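Local structure of Serine/threonine-protein kinase Tel1 (Chaetomium thermophilum, 6SKY) at residues I2378-D2392 with V2414-F2427. The protein probably phosphorylates serine and threonine residues followed by glutamine, using ATP, to activate checkpoint signalling after DNA damage. Sequence-based numbering, arbitrary orientation.
Sequences IENYLLSLAASDEHD and VVKKWINKVPTRKF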
loop_
_atom_site.group_PDB
_atom_site.type_symbol
_atom_site.label_atom_id
_atom_site.label_comp_id
_atom_site.label_asym_id
_atom_site.label_seq_id
_atom_site.Cartn_x
_atom_site.Cartn_y
_atom_site.Cartn_z
ATOM N N ILE A 2378 -12.168 12.078 -32.011
ATOM C CA ILE A 2378 -11.506 11.683 -33.250
ATOM C C ILE A 2378 -10.549 12.769 -33.718
ATOM O O ILE A 2378 -9.403 12.487 -34.103
ATOM C CB ILE A 2378 -12.547 11.336 -34.326
ATOM C CG1 ILE A 2378 -13.078 9.930 -34.098
ATOM C CG2 ILE A 2378 -11.946 11.425 -35.695
ATOM C CD1 ILE A 2378 -14.089 9.514 -35.095
ATOM N N GLU A 2379 -10.987 14.026 -33.674
ATOM C CA GLU A 2379 -10.142 15.113 -34.145
ATOM C C GLU A 2379 -8.861 15.217 -33.339
ATOM O O GLU A 2379 -7.781 15.398 -33.907
ATOM C CB GLU A 2379 -10.914 16.421 -34.089
ATOM C CG GLU A 2379 -10.055 17.637 -34.214
ATOM C CD GLU A 2379 -10.858 18.904 -34.095
ATOM O OE1 GLU A 2379 -12.100 18.818 -34.058
ATOM O OE2 GLU A 2379 -10.251 19.988 -34.037
ATOM N N ASN A 2380 -8.946 15.091 -32.016
ATOM C CA ASN A 2380 -7.746 15.241 -31.210
ATOM C C ASN A 2380 -6.846 14.020 -31.268
ATOM O O ASN A 2380 -5.634 14.166 -31.139
ATOM C CB ASN A 2380 -8.115 15.559 -29.770
ATOM C CG ASN A 2380 -8.673 16.940 -29.612
ATOM O OD1 ASN A 2380 -8.029 17.923 -29.937
ATOM N ND2 ASN A 2380 -9.884 17.022 -29.117
ATOM N N TYR A 2381 -7.385 12.819 -31.482
ATOM C CA TYR A 2381 -6.508 11.681 -31.753
ATOM C C TYR A 2381 -5.701 11.912 -33.018
ATOM O O TYR A 2381 -4.486 11.684 -33.049
ATOM C CB TYR A 2381 -7.317 10.395 -31.876
ATOM C CG TYR A 2381 -7.496 9.670 -30.579
ATOM C CD1 TYR A 2381 -6.456 9.540 -29.696
ATOM C CD2 TYR A 2381 -8.715 9.130 -30.230
ATOM C CE1 TYR A 2381 -6.619 8.891 -28.515
ATOM C CE2 TYR A 2381 -8.883 8.482 -29.050
ATOM C CZ TYR A 2381 -7.832 8.364 -28.196
ATOM O OH TYR A 2381 -7.993 7.712 -27.005
ATOM N N LEU A 2382 -6.360 12.382 -34.076
ATOM C CA LEU A 2382 -5.642 12.609 -35.323
ATOM C C LEU A 2382 -4.627 13.736 -35.192
ATOM O O LEU A 2382 -3.540 13.661 -35.768
ATOM C CB LEU A 2382 -6.622 12.901 -36.447
ATOM C CG LEU A 2382 -7.349 11.665 -36.939
ATOM C CD1 LEU A 2382 -8.280 12.052 -38.032
ATOM C CD2 LEU A 2382 -6.356 10.650 -37.418
ATOM N N LEU A 2383 -4.956 14.791 -34.449
ATOM C CA LEU A 2383 -3.992 15.867 -34.258
ATOM C C LEU A 2383 -2.819 15.420 -33.401
ATOM O O LEU A 2383 -1.686 15.845 -33.628
ATOM C CB LEU A 2383 -4.663 17.079 -33.632
ATOM C CG LEU A 2383 -5.613 17.874 -34.511
ATOM C CD1 LEU A 2383 -6.220 18.988 -33.714
ATOM C CD2 LEU A 2383 -4.889 18.424 -35.696
ATOM N N SER A 2384 -3.066 14.570 -32.410
ATOM C CA SER A 2384 -1.987 14.098 -31.560
ATOM C C SER A 2384 -1.052 13.157 -32.294
ATOM O O SER A 2384 0.143 13.123 -31.992
ATOM C CB SER A 2384 -2.557 13.401 -30.340
ATOM O OG SER A 2384 -1.710 12.351 -29.938
ATOM N N LEU A 2385 -1.570 12.365 -33.234
ATOM C CA LEU A 2385 -0.689 11.504 -34.016
ATOM C C LEU A 2385 0.199 12.308 -34.947
ATOM O O LEU A 2385 1.337 11.914 -35.209
ATOM C CB LEU A 2385 -1.502 10.505 -34.826
ATOM C CG LEU A 2385 -2.081 9.329 -34.064
ATOM C CD1 LEU A 2385 -3.023 8.566 -34.950
ATOM C CD2 LEU A 2385 -0.962 8.453 -33.596
ATOM N N ALA A 2386 -0.297 13.429 -35.454
ATOM C CA ALA A 2386 0.436 14.238 -36.412
ATOM C C ALA A 2386 1.448 15.170 -35.774
ATOM O O ALA A 2386 2.205 15.814 -36.501
ATOM C CB ALA A 2386 -0.540 15.067 -37.238
ATOM N N ALA A 2387 1.487 15.262 -34.448
ATOM C CA ALA A 2387 2.299 16.252 -33.756
ATOM C C ALA A 2387 3.601 15.683 -33.216
ATOM O O ALA A 2387 4.664 16.247 -33.464
ATOM C CB ALA A 2387 1.494 16.884 -32.619
ATOM N N SER A 2388 3.553 14.578 -32.484
ATOM C CA SER A 2388 4.755 14.022 -31.885
ATOM C C SER A 2388 4.704 12.504 -31.957
ATOM O O SER A 2388 3.720 11.914 -32.403
ATOM C CB SER A 2388 4.916 14.488 -30.436
ATOM O OG SER A 2388 3.956 13.876 -29.596
ATOM N N ASP A 2389 5.780 11.872 -31.502
ATOM C CA ASP A 2389 5.890 10.424 -31.456
ATOM C C ASP A 2389 5.682 9.852 -30.066
ATOM O O ASP A 2389 5.796 8.638 -29.892
ATOM C CB ASP A 2389 7.257 9.982 -31.975
ATOM C CG ASP A 2389 7.317 9.916 -33.480
ATOM O OD1 ASP A 2389 7.233 10.977 -34.131
ATOM O OD2 ASP A 2389 7.453 8.797 -34.013
ATOM N N GLU A 2390 5.390 10.692 -29.075
ATOM C CA GLU A 2390 5.247 10.201 -27.711
ATOM C C GLU A 2390 4.120 9.191 -27.605
ATOM O O GLU A 2390 4.265 8.154 -26.952
ATOM C CB GLU A 2390 4.997 11.361 -26.755
ATOM C CG GLU A 2390 6.135 12.337 -26.632
ATOM C CD GLU A 2390 5.780 13.519 -25.744
ATOM O OE1 GLU A 2390 4.730 14.155 -25.983
ATOM O OE2 GLU A 2390 6.545 13.806 -24.798
ATOM N N HIS A 2391 2.993 9.478 -28.236
ATOM C CA HIS A 2391 1.793 8.655 -28.141
ATOM C C HIS A 2391 1.517 8.089 -29.524
ATOM O O HIS A 2391 0.975 8.784 -30.386
ATOM C CB HIS A 2391 0.620 9.474 -27.631
ATOM C CG HIS A 2391 0.976 10.401 -26.514
ATOM N ND1 HIS A 2391 1.315 11.718 -26.721
ATOM C CD2 HIS A 2391 1.050 10.198 -25.179
ATOM C CE1 HIS A 2391 1.581 12.290 -25.562
ATOM N NE2 HIS A 2391 1.426 11.388 -24.609
ATOM N N ASP A 2392 1.903 6.836 -29.745
ATOM C CA ASP A 2392 1.702 6.198 -31.031
ATOM C C ASP A 2392 0.766 5.009 -30.983
ATOM O O ASP A 2392 0.401 4.495 -32.044
ATOM C CB ASP A 2392 3.041 5.753 -31.630
ATOM C CG ASP A 2392 3.717 6.854 -32.402
ATOM O OD1 ASP A 2392 3.126 7.945 -32.508
ATOM O OD2 ASP A 2392 4.836 6.630 -32.905
ATOM N N VAL A 2414 -15.087 14.370 -39.916
ATOM C CA VAL A 2414 -13.909 14.768 -39.149
ATOM C C VAL A 2414 -12.665 14.050 -39.659
ATOM O O VAL A 2414 -11.589 14.652 -39.806
ATOM C CB VAL A 2414 -14.132 14.510 -37.652
ATOM C CG1 VAL A 2414 -12.913 14.911 -36.876
ATOM C CG2 VAL A 2414 -15.320 15.278 -37.174
ATOM N N VAL A 2415 -12.789 12.753 -39.936
ATOM C CA VAL A 2415 -11.649 11.994 -40.430
ATOM C C VAL A 2415 -11.213 12.512 -41.786
ATOM O O VAL A 2415 -10.018 12.667 -42.049
ATOM C CB VAL A 2415 -11.986 10.498 -40.485
ATOM C CG1 VAL A 2415 -10.906 9.763 -41.213
ATOM C CG2 VAL A 2415 -12.135 9.956 -39.094
ATOM N N LYS A 2416 -12.168 12.785 -42.672
ATOM C CA LYS A 2416 -11.830 13.347 -43.970
ATOM C C LYS A 2416 -11.054 14.636 -43.814
ATOM O O LYS A 2416 -10.110 14.900 -44.564
ATOM C CB LYS A 2416 -13.093 13.597 -44.780
ATOM C CG LYS A 2416 -12.835 14.380 -46.041
ATOM C CD LYS A 2416 -14.116 14.742 -46.742
ATOM C CE LYS A 2416 -13.832 15.585 -47.962
ATOM N NZ LYS A 2416 -15.078 15.945 -48.675
ATOM N N LYS A 2417 -11.429 15.449 -42.832
ATOM C CA LYS A 2417 -10.773 16.738 -42.679
ATOM C C LYS A 2417 -9.348 16.595 -42.158
ATOM O O LYS A 2417 -8.458 17.338 -42.580
ATOM C CB LYS A 2417 -11.599 17.627 -41.762
ATOM C CG LYS A 2417 -11.176 19.066 -41.765
ATOM C CD LYS A 2417 -12.089 19.885 -40.893
ATOM C CE LYS A 2417 -11.561 21.289 -40.722
ATOM N NZ LYS A 2417 -12.414 22.061 -39.783
ATOM N N TRP A 2418 -9.099 15.654 -41.245
ATOM C CA TRP A 2418 -7.810 15.637 -40.553
ATOM C C TRP A 2418 -6.896 14.461 -40.877
ATOM O O TRP A 2418 -5.811 14.384 -40.302
ATOM C CB TRP A 2418 -8.026 15.682 -39.037
ATOM C CG TRP A 2418 -8.670 16.931 -38.593
ATOM C CD1 TRP A 2418 -9.960 17.092 -38.212
ATOM C CD2 TRP A 2418 -8.064 18.216 -38.512
ATOM N NE1 TRP A 2418 -10.198 18.398 -37.884
ATOM C CE2 TRP A 2418 -9.044 19.110 -38.064
ATOM C CE3 TRP A 2418 -6.783 18.699 -38.776
ATOM C CZ2 TRP A 2418 -8.787 20.453 -37.871
ATOM C CZ3 TRP A 2418 -6.531 20.029 -38.582
ATOM C CH2 TRP A 2418 -7.526 20.892 -38.136
ATOM N N ILE A 2419 -7.271 13.554 -41.778
ATOM C CA ILE A 2419 -6.491 12.328 -41.935
ATOM C C ILE A 2419 -5.210 12.521 -42.737
ATOM O O ILE A 2419 -4.257 11.761 -42.551
ATOM C CB ILE A 2419 -7.356 11.233 -42.581
ATOM C CG1 ILE A 2419 -6.673 9.869 -42.522
ATOM C CG2 ILE A 2419 -7.647 11.572 -44.012
ATOM C CD1 ILE A 2419 -6.591 9.275 -41.163
ATOM N N ASN A 2420 -5.137 13.520 -43.605
ATOM C CA ASN A 2420 -4.000 13.620 -44.511
ATOM C C ASN A 2420 -2.760 14.221 -43.875
ATOM O O ASN A 2420 -1.758 14.397 -44.570
ATOM C CB ASN A 2420 -4.379 14.437 -45.739
ATOM C CG ASN A 2420 -5.345 13.715 -46.626
ATOM O OD1 ASN A 2420 -4.960 12.835 -47.388
ATOM N ND2 ASN A 2420 -6.616 14.075 -46.532
ATOM N N LYS A 2421 -2.790 14.535 -42.587
ATOM C CA LYS A 2421 -1.653 15.148 -41.923
ATOM C C LYS A 2421 -0.900 14.181 -41.037
ATOM O O LYS A 2421 0.143 14.544 -40.492
ATOM C CB LYS A 2421 -2.117 16.351 -41.111
ATOM C CG LYS A 2421 -2.779 17.392 -41.972
ATOM C CD LYS A 2421 -3.532 18.406 -41.157
ATOM C CE LYS A 2421 -4.367 19.278 -42.066
ATOM N NZ LYS A 2421 -5.024 20.376 -41.320
ATOM N N VAL A 2422 -1.395 12.960 -40.886
ATOM C CA VAL A 2422 -0.706 11.941 -40.108
ATOM C C VAL A 2422 0.305 11.256 -41.014
ATOM O O VAL A 2422 -0.026 10.916 -42.157
ATOM C CB VAL A 2422 -1.696 10.928 -39.521
ATOM C CG1 VAL A 2422 -1.007 10.049 -38.517
ATOM C CG2 VAL A 2422 -2.852 11.641 -38.891
ATOM N N PRO A 2423 1.541 11.054 -40.573
ATOM C CA PRO A 2423 2.458 10.208 -41.334
ATOM C C PRO A 2423 1.905 8.797 -41.448
ATOM O O PRO A 2423 1.360 8.248 -40.494
ATOM C CB PRO A 2423 3.738 10.240 -40.499
ATOM C CG PRO A 2423 3.615 11.438 -39.666
ATOM C CD PRO A 2423 2.180 11.621 -39.380
ATOM N N THR A 2424 2.049 8.203 -42.628
ATOM C CA THR A 2424 1.506 6.867 -42.811
ATOM C C THR A 2424 2.307 5.799 -42.093
ATOM O O THR A 2424 1.877 4.648 -42.070
ATOM C CB THR A 2424 1.414 6.527 -44.293
ATOM O OG1 THR A 2424 2.625 6.907 -44.943
ATOM C CG2 THR A 2424 0.269 7.266 -44.920
ATOM N N ARG A 2425 3.450 6.138 -41.509
ATOM C CA ARG A 2425 4.191 5.149 -40.744
ATOM C C ARG A 2425 3.523 4.820 -39.423
ATOM O O ARG A 2425 3.937 3.866 -38.761
ATOM C CB ARG A 2425 5.611 5.634 -40.490
ATOM C CG ARG A 2425 5.686 6.808 -39.565
ATOM C CD ARG A 2425 7.107 7.169 -39.251
ATOM N NE ARG A 2425 7.179 8.118 -38.150
ATOM C CZ ARG A 2425 7.141 9.436 -38.297
ATOM N NH1 ARG A 2425 7.213 10.222 -37.238
ATOM N NH2 ARG A 2425 7.031 9.969 -39.501
ATOM N N LYS A 2426 2.513 5.588 -39.021
ATOM C CA LYS A 2426 1.769 5.280 -37.812
ATOM C C LYS A 2426 0.762 4.167 -38.040
ATOM O O LYS A 2426 0.421 3.445 -37.101
ATOM C CB LYS A 2426 1.048 6.523 -37.312
ATOM C CG LYS A 2426 1.878 7.771 -37.319
ATOM C CD LYS A 2426 2.721 7.879 -36.090
ATOM C CE LYS A 2426 3.271 9.275 -35.971
ATOM N NZ LYS A 2426 3.905 9.499 -34.660
ATOM N N PHE A 2427 0.281 4.016 -39.267
ATOM C CA PHE A 2427 -0.673 2.982 -39.624
ATOM C C PHE A 2427 -0.031 1.793 -40.313
ATOM O O PHE A 2427 -0.739 0.864 -40.689
ATOM C CB PHE A 2427 -1.752 3.553 -40.538
ATOM C CG PHE A 2427 -2.394 4.787 -40.018
ATOM C CD1 PHE A 2427 -3.339 4.718 -39.022
ATOM C CD2 PHE A 2427 -2.073 6.016 -40.538
ATOM C CE1 PHE A 2427 -3.931 5.850 -38.544
ATOM C CE2 PHE A 2427 -2.669 7.150 -40.061
ATOM C CZ PHE A 2427 -3.596 7.066 -39.066
#
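With CG anti to the backbone N (chi1 165°) and the chain extended beyond it, Glu2379 reaches across to Trp2418, its carboxylate plane nearly parallel to the indole. This is helix-to-helix packing in the alpha-solenoid FAT region: helices 2348-2387 and 2409-2418, joined through helix 2394-2404, run roughly parallel, their local axes 22° apart. It is a worked example of an apolar helix seam closed at one end by a salt-bridge network. The indole receives both neighbours over one face: Glu2379 CG makes a CH-pi contact with the five-membered ring, 4.1 Å from its centroid, while Leu2383 CD2 rests 3.6 Å from Trp2418 CE3. Leu2382, buried and directed at the partner helix, sends CD1 to Trp2418 CB (3.8 Å), while CD2 touches both Ile2419 CD1 and Val2422 CG2. Ile2378 CG2 continues the seam against both Val2414 and Val2415.

Farther along both segments, Lys2426, bent at chi2 (-84°), brings CE past Leu2385 O. NZ weakly hydrogen-bonds Ser2388 O, and a long salt bridge links it to Asp2389. That carboxylate, nearly coplanar with the Arg2425 guanidinium, meets its edge in a salt bridge with a weak NH1-OD1 hydrogen bond (3.2 Å). Asp2392 completes the four-residue network: Lys2426 NZ hydrogen-bonds its OD1 within a salt bridge, at 2.8 Å, from the syn side and somewhat out of the carboxylate plane.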